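Local coordinates for uncharacterized protein (Bacteroides vulgatus, PDB 4FMR) that is of unknown function but probably binds DNA through an HU/IHF-like domain, which is followed by an Ig-like domain, at residues K7-D12 and D122-R127; N160-G165 and V191-S196; T216-G221 and K228-T233. One frame throughout, in Å; residues are numbered along the deposited sequence.

Interaction 1. Residues K7-D12 and D122-R127; sequences KAWLVD and DVLGER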
ATOM      1  N   LYS B   7     -12.612  -3.932 -16.157  1.00 49.45           N
ATOM      2  CA  LYS B   7     -13.796  -4.805 -16.179  1.00 51.01           C
ATOM      3  C   LYS B   7     -14.051  -5.322 -14.765  1.00 55.62           C
ATOM      4  O   LYS B   7     -13.114  -5.800 -14.120  1.00 53.04           O
ATOM      5  CB  LYS B   7     -13.622  -5.961 -17.174  1.00 53.34           C
ATOM      6  CG  LYS B   7     -13.557  -5.521 -18.630  1.00 63.54           C
ATOM      7  CD  LYS B   7     -13.122  -6.670 -19.505  1.00 72.61           C
ATOM      8  CE  LYS B   7     -13.063  -6.301 -20.959  1.00 87.03           C
ATOM      9  NZ  LYS B   7     -12.810  -7.497 -21.797  1.00 96.23           N
ATOM     10  N   ALA B   8     -15.290  -5.191 -14.260  1.00 55.42           N
ATOM     11  CA  ALA B   8     -15.576  -5.614 -12.890  1.00 56.40           C
ATOM     12  C   ALA B   8     -16.887  -6.400 -12.754  1.00 66.86           C
ATOM     13  O   ALA B   8     -17.908  -6.048 -13.356  1.00 68.63           O
ATOM     14  CB  ALA B   8     -15.624  -4.403 -11.977  1.00 56.58           C
ATOM     15  N   TRP B   9     -16.838  -7.461 -11.927  1.00 65.73           N
ATOM     16  CA  TRP B   9     -17.966  -8.318 -11.555  1.00 67.88           C
ATOM     17  C   TRP B   9     -18.645  -7.805 -10.305  1.00 73.84           C
ATOM     18  O   TRP B   9     -18.018  -7.103  -9.503  1.00 71.41           O
ATOM     19  CB  TRP B   9     -17.517  -9.767 -11.284  1.00 66.86           C
ATOM     20  CG  TRP B   9     -16.892 -10.498 -12.425  1.00 68.57           C
ATOM     21  CD1 TRP B   9     -15.602 -10.936 -12.507  1.00 70.51           C
ATOM     22  CD2 TRP B   9     -17.561 -10.997 -13.591  1.00 70.16           C
ATOM     23  NE1 TRP B   9     -15.416 -11.645 -13.673  1.00 71.03           N
ATOM     24  CE2 TRP B   9     -16.598 -11.681 -14.367  1.00 73.97           C
ATOM     25  CE3 TRP B   9     -18.884 -10.917 -14.066  1.00 73.49           C
ATOM     26  CZ2 TRP B   9     -16.911 -12.274 -15.598  1.00 74.65           C
ATOM     27  CZ3 TRP B   9     -19.191 -11.498 -15.290  1.00 76.49           C
ATOM     28  CH2 TRP B   9     -18.212 -12.161 -16.045  1.00 76.56           C
ATOM     29  N   LEU B  10     -19.901  -8.226 -10.093  1.00 74.05           N
ATOM     30  CA  LEU B  10     -20.656  -7.903  -8.890  1.00 75.29           C
ATOM     31  C   LEU B  10     -20.713  -9.168  -8.037  1.00 82.19           C
ATOM     32  O   LEU B  10     -21.420 -10.120  -8.379  1.00 84.08           O
ATOM     33  CB  LEU B  10     -22.056  -7.347  -9.224  1.00 76.98           C
ATOM     34  CG  LEU B  10     -22.105  -5.987  -9.934  1.00 81.50           C
ATOM     35  CD1 LEU B  10     -23.437  -5.780 -10.627  1.00 83.54           C
ATOM     36  CD2 LEU B  10     -21.847  -4.856  -8.974  1.00 82.40           C
ATOM     37  N   VAL B  11     -19.881  -9.213  -6.987  1.00 78.48           N
ATOM     38  CA  VAL B  11     -19.779 -10.359  -6.075  1.00 78.38           C
ATOM     39  C   VAL B  11     -20.339  -9.951  -4.703  1.00 84.24           C
ATOM     40  O   VAL B  11     -20.481  -8.755  -4.426  1.00 83.07           O
ATOM     41  CB  VAL B  11     -18.331 -10.944  -5.962  1.00 80.25           C
ATOM     42  CG1 VAL B  11     -17.849 -11.527  -7.290  1.00 79.56           C
ATOM     43  CG2 VAL B  11     -17.333  -9.921  -5.416  1.00 78.79           C
ATOM     44  N   ASP B  12     -20.656 -10.945  -3.854  1.00 83.39           N
ATOM     45  CA  ASP B  12     -21.179 -10.698  -2.511  1.00 84.41           C
ATOM     46  C   ASP B  12     -20.043 -10.275  -1.577  1.00 87.51           C
ATOM     47  O   ASP B  12     -18.921 -10.780  -1.689  1.00 86.15           O
ATOM     48  CB  ASP B  12     -21.921 -11.933  -1.974  1.00 87.63           C
ATOM     49  CG  ASP B  12     -23.244 -12.181  -2.680  1.00103.63           C
ATOM     50  OD1 ASP B  12     -24.170 -11.354  -2.514  1.00105.96           O
ATOM     51  OD2 ASP B  12     -23.356 -13.204  -3.397  1.00111.15           O
ATOM     52  N   ASP B 122     -16.208  -0.831 -16.566  1.00 62.07           N
ATOM     53  CA  ASP B 122     -17.191  -1.551 -17.362  1.00 64.04           C
ATOM     54  C   ASP B 122     -17.727  -2.692 -16.492  1.00 67.35           C
ATOM     55  O   ASP B 122     -17.032  -3.699 -16.292  1.00 65.22           O
ATOM     56  CB  ASP B 122     -16.553  -2.034 -18.684  1.00 66.76           C
ATOM     57  CG  ASP B 122     -17.354  -3.025 -19.518  1.00 85.64           C
ATOM     58  OD1 ASP B 122     -18.607  -2.902 -19.559  1.00 88.78           O
ATOM     59  OD2 ASP B 122     -16.727  -3.889 -20.176  1.00 93.36           O
ATOM     60  N   VAL B 123     -18.938  -2.487 -15.914  1.00 64.69           N
ATOM     61  CA  VAL B 123     -19.612  -3.440 -15.019  1.00 64.65           C
ATOM     62  C   VAL B 123     -20.205  -4.570 -15.873  1.00 70.95           C
ATOM     63  O   VAL B 123     -21.027  -4.315 -16.751  1.00 72.22           O
ATOM     64  CB  VAL B 123     -20.679  -2.748 -14.114  1.00 68.77           C
ATOM     65  CG1 VAL B 123     -21.365  -3.750 -13.181  1.00 68.43           C
ATOM     66  CG2 VAL B 123     -20.061  -1.607 -13.304  1.00 67.39           C
ATOM     67  N   LEU B 124     -19.753  -5.810 -15.627  1.00 68.73           N
ATOM     68  CA  LEU B 124     -20.163  -7.014 -16.369  1.00 70.09           C
ATOM     69  C   LEU B 124     -21.390  -7.695 -15.734  1.00 75.47           C
ATOM     70  O   LEU B 124     -21.918  -8.668 -16.284  1.00 75.84           O
ATOM     71  CB  LEU B 124     -18.994  -8.032 -16.424  1.00 69.01           C
ATOM     72  CG  LEU B 124     -17.614  -7.583 -16.928  1.00 72.20           C
ATOM     73  CD1 LEU B 124     -16.589  -8.658 -16.669  1.00 71.18           C
ATOM     74  CD2 LEU B 124     -17.632  -7.253 -18.409  1.00 75.51           C
ATOM     75  N   GLY B 125     -21.812  -7.178 -14.582  1.00 72.56           N
ATOM     76  CA  GLY B 125     -22.920  -7.713 -13.803  1.00 73.90           C
ATOM     77  C   GLY B 125     -22.426  -8.735 -12.798  1.00 77.15           C
ATOM     78  O   GLY B 125     -21.294  -8.627 -12.312  1.00 74.22           O
ATOM     79  N   GLU B 126     -23.266  -9.737 -12.483  1.00 75.58           N
ATOM     80  CA  GLU B 126     -22.908 -10.812 -11.554  1.00 75.01           C
ATOM     81  C   GLU B 126     -22.183 -11.918 -12.298  1.00 78.95           C
ATOM     82  O   GLU B 126     -22.412 -12.090 -13.498  1.00 79.40           O
ATOM     83  CB  GLU B 126     -24.142 -11.358 -10.831  1.00 77.96           C
ATOM     84  CG  GLU B 126     -24.580 -10.465  -9.683  1.00 92.68           C
ATOM     85  CD  GLU B 126     -25.872 -10.862  -8.999  1.00125.73           C
ATOM     86  OE1 GLU B 126     -25.959 -12.002  -8.487  1.00124.72           O
ATOM     87  OE2 GLU B 126     -26.785 -10.008  -8.937  1.00127.70           O
ATOM     88  N   ARG B 127     -21.287 -12.644 -11.595  1.00 75.06           N
ATOM     89  CA  ARG B 127     -20.499 -13.753 -12.150  1.00 75.05           C
ATOM     90  C   ARG B 127     -21.442 -14.850 -12.693  1.00 81.95           C
ATOM     91  O   ARG B 127     -22.479 -15.118 -12.078  1.00 83.02           O
ATOM     92  CB  ARG B 127     -19.506 -14.321 -11.115  1.00 74.45           C
ATOM     93  CG  ARG B 127     -18.425 -13.316 -10.718  1.00 77.57           C
ATOM     94  CD  ARG B 127     -17.195 -13.912 -10.065  1.00 82.11           C
ATOM     95  NE  ARG B 127     -16.402 -14.721 -10.993  1.00 87.88           N
ATOM     96  CZ  ARG B 127     -15.123 -15.039 -10.815  1.00 98.70           C
ATOM     97  NH1 ARG B 127     -14.461 -14.594  -9.750  1.00 83.92           N
ATOM     98  NH2 ARG B 127     -14.493 -15.801 -11.700  1.00 80.54           N
TER

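Interaction 2. Residues N160-G165 and V191-S196; sequences NLTVAG and VLNEPS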
ATOM      1  N   ASN B 160     -19.258 -21.795  -2.862  1.00 47.72           N
ATOM      2  CA  ASN B 160     -19.093 -23.250  -2.938  1.00 49.09           C
ATOM      3  C   ASN B 160     -17.622 -23.655  -3.125  1.00 50.83           C
ATOM      4  O   ASN B 160     -17.290 -24.457  -3.996  1.00 51.28           O
ATOM      5  CB  ASN B 160     -19.967 -23.814  -4.065  1.00 52.87           C
ATOM      6  CG  ASN B 160     -21.426 -23.622  -3.763  1.00 70.20           C
ATOM      7  OD1 ASN B 160     -21.950 -24.120  -2.753  1.00 63.60           O
ATOM      8  ND2 ASN B 160     -22.098 -22.855  -4.608  1.00 58.72           N
ATOM      9  N   LEU B 161     -16.767 -23.135  -2.242  1.00 45.15           N
ATOM     10  CA  LEU B 161     -15.316 -23.331  -2.263  1.00 42.92           C
ATOM     11  C   LEU B 161     -14.861 -24.575  -1.469  1.00 47.68           C
ATOM     12  O   LEU B 161     -13.680 -24.913  -1.567  1.00 47.56           O
ATOM     13  CB  LEU B 161     -14.605 -22.074  -1.698  1.00 40.80           C
ATOM     14  CG  LEU B 161     -14.677 -20.787  -2.535  1.00 44.16           C
ATOM     15  CD1 LEU B 161     -13.836 -19.672  -1.899  1.00 42.76           C
ATOM     16  CD2 LEU B 161     -14.173 -21.015  -3.956  1.00 42.47           C
ATOM     17  N   THR B 162     -15.780 -25.260  -0.717  1.00 44.12           N
ATOM     18  CA  THR B 162     -15.469 -26.445   0.108  1.00 44.29           C
ATOM     19  C   THR B 162     -14.650 -27.458  -0.684  1.00 47.26           C
ATOM     20  O   THR B 162     -15.065 -27.861  -1.769  1.00 48.18           O
ATOM     21  CB  THR B 162     -16.752 -27.113   0.666  1.00 48.77           C
ATOM     22  OG1 THR B 162     -17.528 -26.150   1.364  1.00 49.49           O
ATOM     23  CG2 THR B 162     -16.459 -28.273   1.617  1.00 44.58           C
ATOM     24  N   VAL B 163     -13.488 -27.848  -0.149  1.00 42.40           N
ATOM     25  CA  VAL B 163     -12.620 -28.844  -0.789  1.00 42.58           C
ATOM     26  C   VAL B 163     -13.149 -30.245  -0.369  1.00 47.26           C
ATOM     27  O   VAL B 163     -13.138 -30.584   0.811  1.00 46.08           O
ATOM     28  CB  VAL B 163     -11.119 -28.610  -0.454  1.00 44.15           C
ATOM     29  CG1 VAL B 163     -10.253 -29.751  -0.978  1.00 43.62           C
ATOM     30  CG2 VAL B 163     -10.628 -27.274  -1.020  1.00 42.87           C
ATOM     31  N   ALA B 164     -13.697 -31.000  -1.318  1.00 46.58           N
ATOM     32  CA  ALA B 164     -14.282 -32.327  -1.044  1.00 48.35           C
ATOM     33  C   ALA B 164     -14.136 -33.246  -2.248  1.00 53.89           C
ATOM     34  O   ALA B 164     -13.972 -32.761  -3.373  1.00 53.26           O
ATOM     35  CB  ALA B 164     -15.758 -32.197  -0.665  1.00 49.98           C
ATOM     36  N   GLY B 165     -14.185 -34.559  -1.999  1.00 51.07           N
ATOM     37  CA  GLY B 165     -14.049 -35.555  -3.050  1.00 51.60           C
ATOM     38  C   GLY B 165     -12.857 -36.480  -2.918  1.00 55.99           C
ATOM     39  O   GLY B 165     -11.824 -36.122  -2.347  1.00 53.16           O
ATOM     40  N   VAL B 191      -7.386 -25.174   6.963  1.00 40.96           N
ATOM     41  CA  VAL B 191      -7.779 -25.053   8.373  1.00 41.27           C
ATOM     42  C   VAL B 191      -9.308 -24.878   8.533  1.00 44.46           C
ATOM     43  O   VAL B 191      -9.881 -25.396   9.486  1.00 44.91           O
ATOM     44  CB  VAL B 191      -7.001 -23.869   8.994  1.00 44.63           C
ATOM     45  CG1 VAL B 191      -7.309 -23.714  10.479  1.00 44.98           C
ATOM     46  CG2 VAL B 191      -5.516 -24.064   8.776  1.00 43.75           C
ATOM     47  N   LEU B 192      -9.932 -24.101   7.641  1.00 41.27           N
ATOM     48  CA  LEU B 192     -11.373 -23.861   7.612  1.00 40.76           C
ATOM     49  C   LEU B 192     -11.826 -24.173   6.208  1.00 42.42           C
ATOM     50  O   LEU B 192     -11.267 -23.629   5.251  1.00 40.51           O
ATOM     51  CB  LEU B 192     -11.756 -22.420   8.071  1.00 40.13           C
ATOM     52  CG  LEU B 192     -13.284 -22.136   8.210  1.00 45.35           C
ATOM     53  CD1 LEU B 192     -13.955 -23.089   9.200  1.00 45.84           C
ATOM     54  CD2 LEU B 192     -13.552 -20.710   8.606  1.00 46.35           C
ATOM     55  N   ASN B 193     -12.758 -25.126   6.082  1.00 40.00           N
ATOM     56  CA  ASN B 193     -13.234 -25.639   4.796  1.00 40.91           C
ATOM     57  C   ASN B 193     -14.758 -25.419   4.605  1.00 47.47           C
ATOM     58  O   ASN B 193     -15.523 -26.374   4.490  1.00 51.01           O
ATOM     59  CB  ASN B 193     -12.887 -27.142   4.697  1.00 40.88           C
ATOM     60  CG  ASN B 193     -12.908 -27.682   3.286  1.00 49.49           C
ATOM     61  OD1 ASN B 193     -12.865 -26.925   2.326  1.00 38.58           O
ATOM     62  ND2 ASN B 193     -12.965 -29.008   3.123  1.00 38.12           N
ATOM     63  N   GLU B 194     -15.187 -24.163   4.566  1.00 42.73           N
ATOM     64  CA  GLU B 194     -16.599 -23.807   4.410  1.00 43.47           C
ATOM     65  C   GLU B 194     -16.919 -23.377   2.951  1.00 47.15           C
ATOM     66  O   GLU B 194     -15.998 -22.941   2.243  1.00 44.99           O
ATOM     67  CB  GLU B 194     -16.962 -22.675   5.385  1.00 44.64           C
ATOM     68  CG  GLU B 194     -16.958 -23.074   6.853  1.00 51.44           C
ATOM     69  CD  GLU B 194     -17.243 -21.958   7.847  1.00 63.00           C
ATOM     70  OE1 GLU B 194     -16.993 -20.766   7.539  1.00 54.36           O
ATOM     71  OE2 GLU B 194     -17.656 -22.298   8.976  1.00 52.79           O
ATOM     72  N   PRO B 195     -18.209 -23.481   2.493  1.00 45.29           N
ATOM     73  CA  PRO B 195     -18.539 -23.082   1.107  1.00 44.44           C
ATOM     74  C   PRO B 195     -18.208 -21.618   0.785  1.00 46.84           C
ATOM     75  O   PRO B 195     -17.645 -21.355  -0.283  1.00 44.57           O
ATOM     76  CB  PRO B 195     -20.054 -23.323   1.014  1.00 47.83           C
ATOM     77  CG  PRO B 195     -20.364 -24.298   2.079  1.00 52.80           C
ATOM     78  CD  PRO B 195     -19.403 -24.020   3.191  1.00 47.38           C
ATOM     79  N   SER B 196     -18.484 -20.683   1.718  1.00 44.15           N
ATOM     80  CA  SER B 196     -18.254 -19.253   1.488  1.00 44.19           C
ATOM     81  C   SER B 196     -16.867 -18.755   1.933  1.00 46.86           C
ATOM     82  O   SER B 196     -16.538 -17.591   1.662  1.00 45.21           O
ATOM     83  CB  SER B 196     -19.318 -18.424   2.202  1.00 49.72           C
ATOM     84  OG  SER B 196     -20.575 -18.539   1.552  1.00 66.04           O
TER
HETATM   85  O   HOH W   1     -21.049 -20.462  -0.463  1.00 46.06           O

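Interaction 3. Residues T216-G221 and K228-T233; sequences TTQYRG and KTPRST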
ATOM      1  N   THR B 216      -9.677 -26.740  -6.498  1.00 38.83           N
ATOM      2  CA  THR B 216     -10.231 -27.868  -7.265  1.00 39.81           C
ATOM      3  C   THR B 216     -11.064 -28.722  -6.298  1.00 47.43           C
ATOM      4  O   THR B 216     -10.579 -29.098  -5.219  1.00 47.15           O
ATOM      5  CB  THR B 216      -9.126 -28.661  -7.964  1.00 44.26           C
ATOM      6  OG1 THR B 216      -8.376 -27.777  -8.783  1.00 42.71           O
ATOM      7  CG2 THR B 216      -9.665 -29.815  -8.802  1.00 40.50           C
ATOM      8  N   THR B 217     -12.328 -28.999  -6.659  1.00 45.29           N
ATOM      9  CA  THR B 217     -13.191 -29.736  -5.744  1.00 46.09           C
ATOM     10  C   THR B 217     -14.302 -30.466  -6.489  1.00 51.89           C
ATOM     11  O   THR B 217     -14.653 -30.092  -7.614  1.00 52.41           O
ATOM     12  CB  THR B 217     -13.777 -28.754  -4.675  1.00 46.98           C
ATOM     13  OG1 THR B 217     -14.459 -29.482  -3.652  1.00 45.63           O
ATOM     14  CG2 THR B 217     -14.670 -27.657  -5.273  1.00 43.94           C
ATOM     15  N   GLN B 218     -14.866 -31.508  -5.836  1.00 48.32           N
ATOM     16  CA  GLN B 218     -16.007 -32.278  -6.346  1.00 49.67           C
ATOM     17  C   GLN B 218     -17.282 -31.912  -5.544  1.00 57.08           C
ATOM     18  O   GLN B 218     -18.322 -32.564  -5.680  1.00 58.30           O
ATOM     19  CB  GLN B 218     -15.721 -33.786  -6.297  1.00 51.25           C
ATOM     20  CG  GLN B 218     -14.732 -34.209  -7.360  1.00 54.78           C
ATOM     21  CD  GLN B 218     -14.213 -35.603  -7.167  1.00 65.47           C
ATOM     22  OE1 GLN B 218     -13.399 -35.872  -6.279  1.00 55.16           O
ATOM     23  NE2 GLN B 218     -14.612 -36.501  -8.048  1.00 56.73           N
ATOM     24  N   TYR B 219     -17.186 -30.857  -4.715  1.00 54.33           N
ATOM     25  CA  TYR B 219     -18.286 -30.328  -3.917  1.00 55.63           C
ATOM     26  C   TYR B 219     -19.252 -29.594  -4.833  1.00 65.67           C
ATOM     27  O   TYR B 219     -18.849 -28.650  -5.517  1.00 64.79           O
ATOM     28  CB  TYR B 219     -17.762 -29.398  -2.795  1.00 53.74           C
ATOM     29  CG  TYR B 219     -18.859 -28.744  -1.978  1.00 52.96           C
ATOM     30  CD1 TYR B 219     -19.540 -29.454  -0.988  1.00 54.99           C
ATOM     31  CD2 TYR B 219     -19.224 -27.420  -2.201  1.00 52.55           C
ATOM     32  CE1 TYR B 219     -20.568 -28.863  -0.252  1.00 56.39           C
ATOM     33  CE2 TYR B 219     -20.240 -26.815  -1.464  1.00 54.00           C
ATOM     34  CZ  TYR B 219     -20.909 -27.536  -0.488  1.00 63.64           C
ATOM     35  OH  TYR B 219     -21.916 -26.923   0.224  1.00 65.60           O
ATOM     36  N   ARG B 220     -20.525 -30.019  -4.826  1.00 67.84           N
ATOM     37  CA  ARG B 220     -21.619 -29.469  -5.634  1.00 70.76           C
ATOM     38  C   ARG B 220     -22.312 -28.301  -4.925  1.00 79.05           C
ATOM     39  O   ARG B 220     -22.506 -28.354  -3.701  1.00 78.15           O
ATOM     40  CB  ARG B 220     -22.648 -30.582  -5.911  1.00 74.06           C
ATOM     41  CG  ARG B 220     -23.691 -30.240  -6.975  1.00 84.75           C
ATOM     42  CD  ARG B 220     -24.823 -31.254  -7.028  1.00 91.38           C
ATOM     43  NE  ARG B 220     -24.360 -32.624  -7.272  1.00 90.29           N
ATOM     44  CZ  ARG B 220     -24.139 -33.147  -8.476  1.00 94.66           C
ATOM     45  NH1 ARG B 220     -24.317 -32.415  -9.569  1.00 73.84           N
ATOM     46  NH2 ARG B 220     -23.727 -34.405  -8.593  1.00 77.30           N
ATOM     47  N   GLY B 221     -22.734 -27.303  -5.716  1.00 79.27           N
ATOM     48  CA  GLY B 221     -23.471 -26.127  -5.253  1.00 80.74           C
ATOM     49  C   GLY B 221     -24.630 -26.460  -4.327  1.00 89.68           C
ATOM     50  O   GLY B 221     -25.544 -27.207  -4.709  1.00 91.97           O
ATOM     51  N   LYS B 228     -18.964 -36.135 -10.121  1.00 64.19           N
ATOM     52  CA  LYS B 228     -18.135 -37.240 -10.618  1.00 64.50           C
ATOM     53  C   LYS B 228     -16.750 -36.689 -11.002  1.00 65.18           C
ATOM     54  O   LYS B 228     -15.717 -37.245 -10.607  1.00 63.98           O
ATOM     55  CB  LYS B 228     -18.822 -37.940 -11.816  1.00 69.43           C
ATOM     56  CG  LYS B 228     -18.064 -39.156 -12.357  1.00 89.79           C
ATOM     57  CD  LYS B 228     -18.516 -39.577 -13.761  1.00106.84           C
ATOM     58  CE  LYS B 228     -17.952 -38.705 -14.866  1.00119.92           C
ATOM     59  NZ  LYS B 228     -18.391 -39.167 -16.209  1.00131.14           N
ATOM     60  N   THR B 229     -16.754 -35.550 -11.710  1.00 59.37           N
ATOM     61  CA  THR B 229     -15.564 -34.873 -12.214  1.00 56.44           C
ATOM     62  C   THR B 229     -15.290 -33.610 -11.373  1.00 55.64           C
ATOM     63  O   THR B 229     -16.229 -32.841 -11.130  1.00 54.76           O
ATOM     64  CB  THR B 229     -15.799 -34.567 -13.705  1.00 66.14           C
ATOM     65  OG1 THR B 229     -16.100 -35.793 -14.385  1.00 70.94           O
ATOM     66  CG2 THR B 229     -14.630 -33.848 -14.373  1.00 61.56           C
ATOM     67  N   PRO B 230     -14.019 -33.357 -10.950  1.00 49.30           N
ATOM     68  CA  PRO B 230     -13.736 -32.136 -10.178  1.00 47.08           C
ATOM     69  C   PRO B 230     -13.772 -30.872 -11.036  1.00 51.51           C
ATOM     70  O   PRO B 230     -13.469 -30.908 -12.234  1.00 51.18           O
ATOM     71  CB  PRO B 230     -12.320 -32.368  -9.618  1.00 46.93           C
ATOM     72  CG  PRO B 230     -11.948 -33.759  -9.968  1.00 52.53           C
ATOM     73  CD  PRO B 230     -12.791 -34.154 -11.141  1.00 50.35           C
ATOM     74  N   ARG B 231     -14.150 -29.744 -10.411  1.00 46.79           N
ATOM     75  CA  ARG B 231     -14.194 -28.453 -11.090  1.00 44.53           C
ATOM     76  C   ARG B 231     -13.213 -27.520 -10.367  1.00 46.19           C
ATOM     77  O   ARG B 231     -12.848 -27.774  -9.215  1.00 44.84           O
ATOM     78  CB  ARG B 231     -15.629 -27.880 -11.201  1.00 41.68           C
ATOM     79  CG  ARG B 231     -16.386 -27.716  -9.878  1.00 50.80           C
ATOM     80  CD  ARG B 231     -17.738 -27.062 -10.108  1.00 54.94           C
ATOM     81  NE  ARG B 231     -18.391 -26.724  -8.845  1.00 58.75           N
ATOM     82  CZ  ARG B 231     -19.581 -26.144  -8.743  1.00 73.53           C
ATOM     83  NH1 ARG B 231     -20.270 -25.829  -9.833  1.00 70.31           N
ATOM     84  NH2 ARG B 231     -20.092 -25.873  -7.551  1.00 60.56           N
ATOM     85  N   SER B 232     -12.759 -26.480 -11.068  1.00 41.38           N
ATOM     86  CA  SER B 232     -11.738 -25.545 -10.617  1.00 39.50           C
ATOM     87  C   SER B 232     -12.128 -24.123 -10.818  1.00 42.95           C
ATOM     88  O   SER B 232     -12.763 -23.786 -11.819  1.00 43.15           O
ATOM     89  CB  SER B 232     -10.437 -25.781 -11.384  1.00 41.95           C
ATOM     90  OG  SER B 232      -9.916 -27.059 -11.067  1.00 56.10           O
ATOM     91  N   THR B 233     -11.707 -23.279  -9.871  1.00 38.44           N
ATOM     92  CA  THR B 233     -11.883 -21.841  -9.911  1.00 37.66           C
ATOM     93  C   THR B 233     -10.555 -21.263  -9.413  1.00 42.06           C
ATOM     94  O   THR B 233      -9.867 -21.860  -8.571  1.00 40.20           O
ATOM     95  CB  THR B 233     -13.146 -21.373  -9.172  1.00 46.17           C
ATOM     96  OG1 THR B 233     -13.364 -20.020  -9.561  1.00 45.15           O
ATOM     97  CG2 THR B 233     -13.046 -21.485  -7.628  1.00 43.88           C
TER

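Interaction 1. Residues K7-D12 and D122-R127
Trp9 makes the largest side-chain contribution where strands 4-12 and 119-126 pair in parallel, its indole held between Leu124 on one face and Arg127 on the other. CB lies beside Arg127 CG; with CG anti to the carbonyl carbon (chi1 -61°), the indole turns so that this methylene leans over the five-membered ring, 3.6 Å from Trp9 CG. Further out, Trp9 CE3 has Gly125 O in the ring plane, 3.8 Å away. Trp9 CZ3 meets Leu124 CB at 3.7 Å, while Leu124 CD1 stands almost centrally over the six-membered ring, a CH-pi contact beneath CE2, CZ2 and CH2. On the pyrrole side, Arg127 bends at chi3 and lays its guanidinium nearly parallel to the indole (planes 4° apart) as an off-centre cation-pi pair, CZ 4.8 Å from the centroid of the five-membered ring. The backbones are joined by Ala8 N to Asp122 O (3.1 Å), a nearly straight Leu124 N to Ala8 O bond (2.9 Å) and Leu10 N to Gly125 O (2.7 Å), the last bent. Positive phi at Gly125 accompanies the departure from regular pairing past Leu124. In the predicted HU/IHF-like DNA-binding domain, strand 4-12 is the middle of three: strand 119-126 runs parallel along one edge, strand 23-27 antiparallel along the other. On the face away from Trp9, Ala8 and Leu10 pack on Phe86 and Ala90 of the second subunit.

Interaction 2. Residues N160-G165 and V191-S196
The amide of Asn193 lies edge-on to the backbone of Val163 and grips both of its polar atoms. Along that edge Asn193 OD1 accepts from Val163 N at 2.7 Å, in the carbonyl plane and on a lone pair, while Asn193 ND2 donates to Val163 O at 2.8 Å, the acceptor lying in the amide plane. To one side of this plane stands the methyl CG2 of Thr162, 3.9 Å from Asn193 ND2. The ring of Pro195 is met in a different way: Thr162 OG1 comes over one face of it, 3.0 Å from Pro195 N, close packing without a hydrogen bond because the proline nitrogen carries no hydrogen.

The torsions set up both arrangements. Asn193 has CG anti to the backbone N (chi1 -161°), which swings the amide across to the extended Val163, whose N-H and C=O face the same way. Thr162 turns OG1 beside its own N, toward the proline, and CG2 toward Asn193.

A third bond, Leu161 N to Pro195 O at 2.8 Å, is nearly straight (171°) and again uses a lone pair. Asn160 N also lies near Pro195 O but at a poor angle; it donates instead to a water at 3.3 Å that is also bonded to Ser196 OG. The side chain of Asn160 turns away, held by Lys130 O and Gly222 N.

The contact thus pins the loop that follows strand 153-159 to the turn between edge strand 190-193 and strand 197-201 in the Ig-like domain. Because one amide edge matches a donor and an acceptor of the same residue, the chemistry fixes which end of the Asn193 amide is oxygen and which is nitrogen.

Interaction 3. Residues T216-G221 and K228-T233
Two neighbouring antiparallel strands of the Ig-like domain, 209-217 and 231-240, form a beta hairpin, and this contact lies where they open into its long connecting loop. Thr217 and Arg231 are the hydrogen-bonded pair: Thr217 N donates to Arg231 O nearly along the C=O axis, and Arg231 N returns a bond of 2.9 Å to Thr217 O, approaching from above the carbonyl plane. Next to them Thr216 and Ser232 make a non-hydrogen-bonded pair, tied tip to tip by their hydroxyls, Thr216 OG1 to Ser232 OG at 2.8 Å. On the same face the methyl CG2 of Thr216 touches Pro230 CB at 3.8 Å.

Beyond the paired residues Gln218 runs alongside Pro230, its CG 3.6 Å from Pro230 CA, and reaches back with NE2 to Lys228 O in a weak, bent bond. The other end of that amide is held from outside, OE1 accepting from Asp167 N. Arg231 leaves the opposite face from Ser232 with CG in the crowded position between N and the carbonyl carbon (chi1 56°). From CG to NE its chain is extended, passing Tyr219 O and placing Arg231 NH2 3.5 Å from Gly221 N, a packing contact and not a hydrogen bond; the guanidinium has a cation-pi partner in Phe131.

The chain leaves strand 209-217 through an ST turn. Thr217 OG1, anti to its own backbone N, is bonded to Thr162 O and Ala164 N of the adjoining loop, and from within the turn it accepts Tyr219 N at 3.2 Å.

The three interactions come in series along the chain. Interaction 1 belongs to the predicted HU/IHF-like DNA-binding domain and joins the central strand of its three-stranded sheet, first in the chain, to the outer strand that comes last; interactions 2 and 3 lie in the Ig-like domain. Their centres are only about 10 Å apart and they touch through Thr217, so the 160-165 loop is held between the 191-196 turn and the hairpin of interaction 3. The centre of interaction 1 is about 23 Å from either, yet its nearest atoms come within about 5 Å of interaction 3 and 8 Å of interaction 2, without touching, consistent with all three lying near the junction of the two domains.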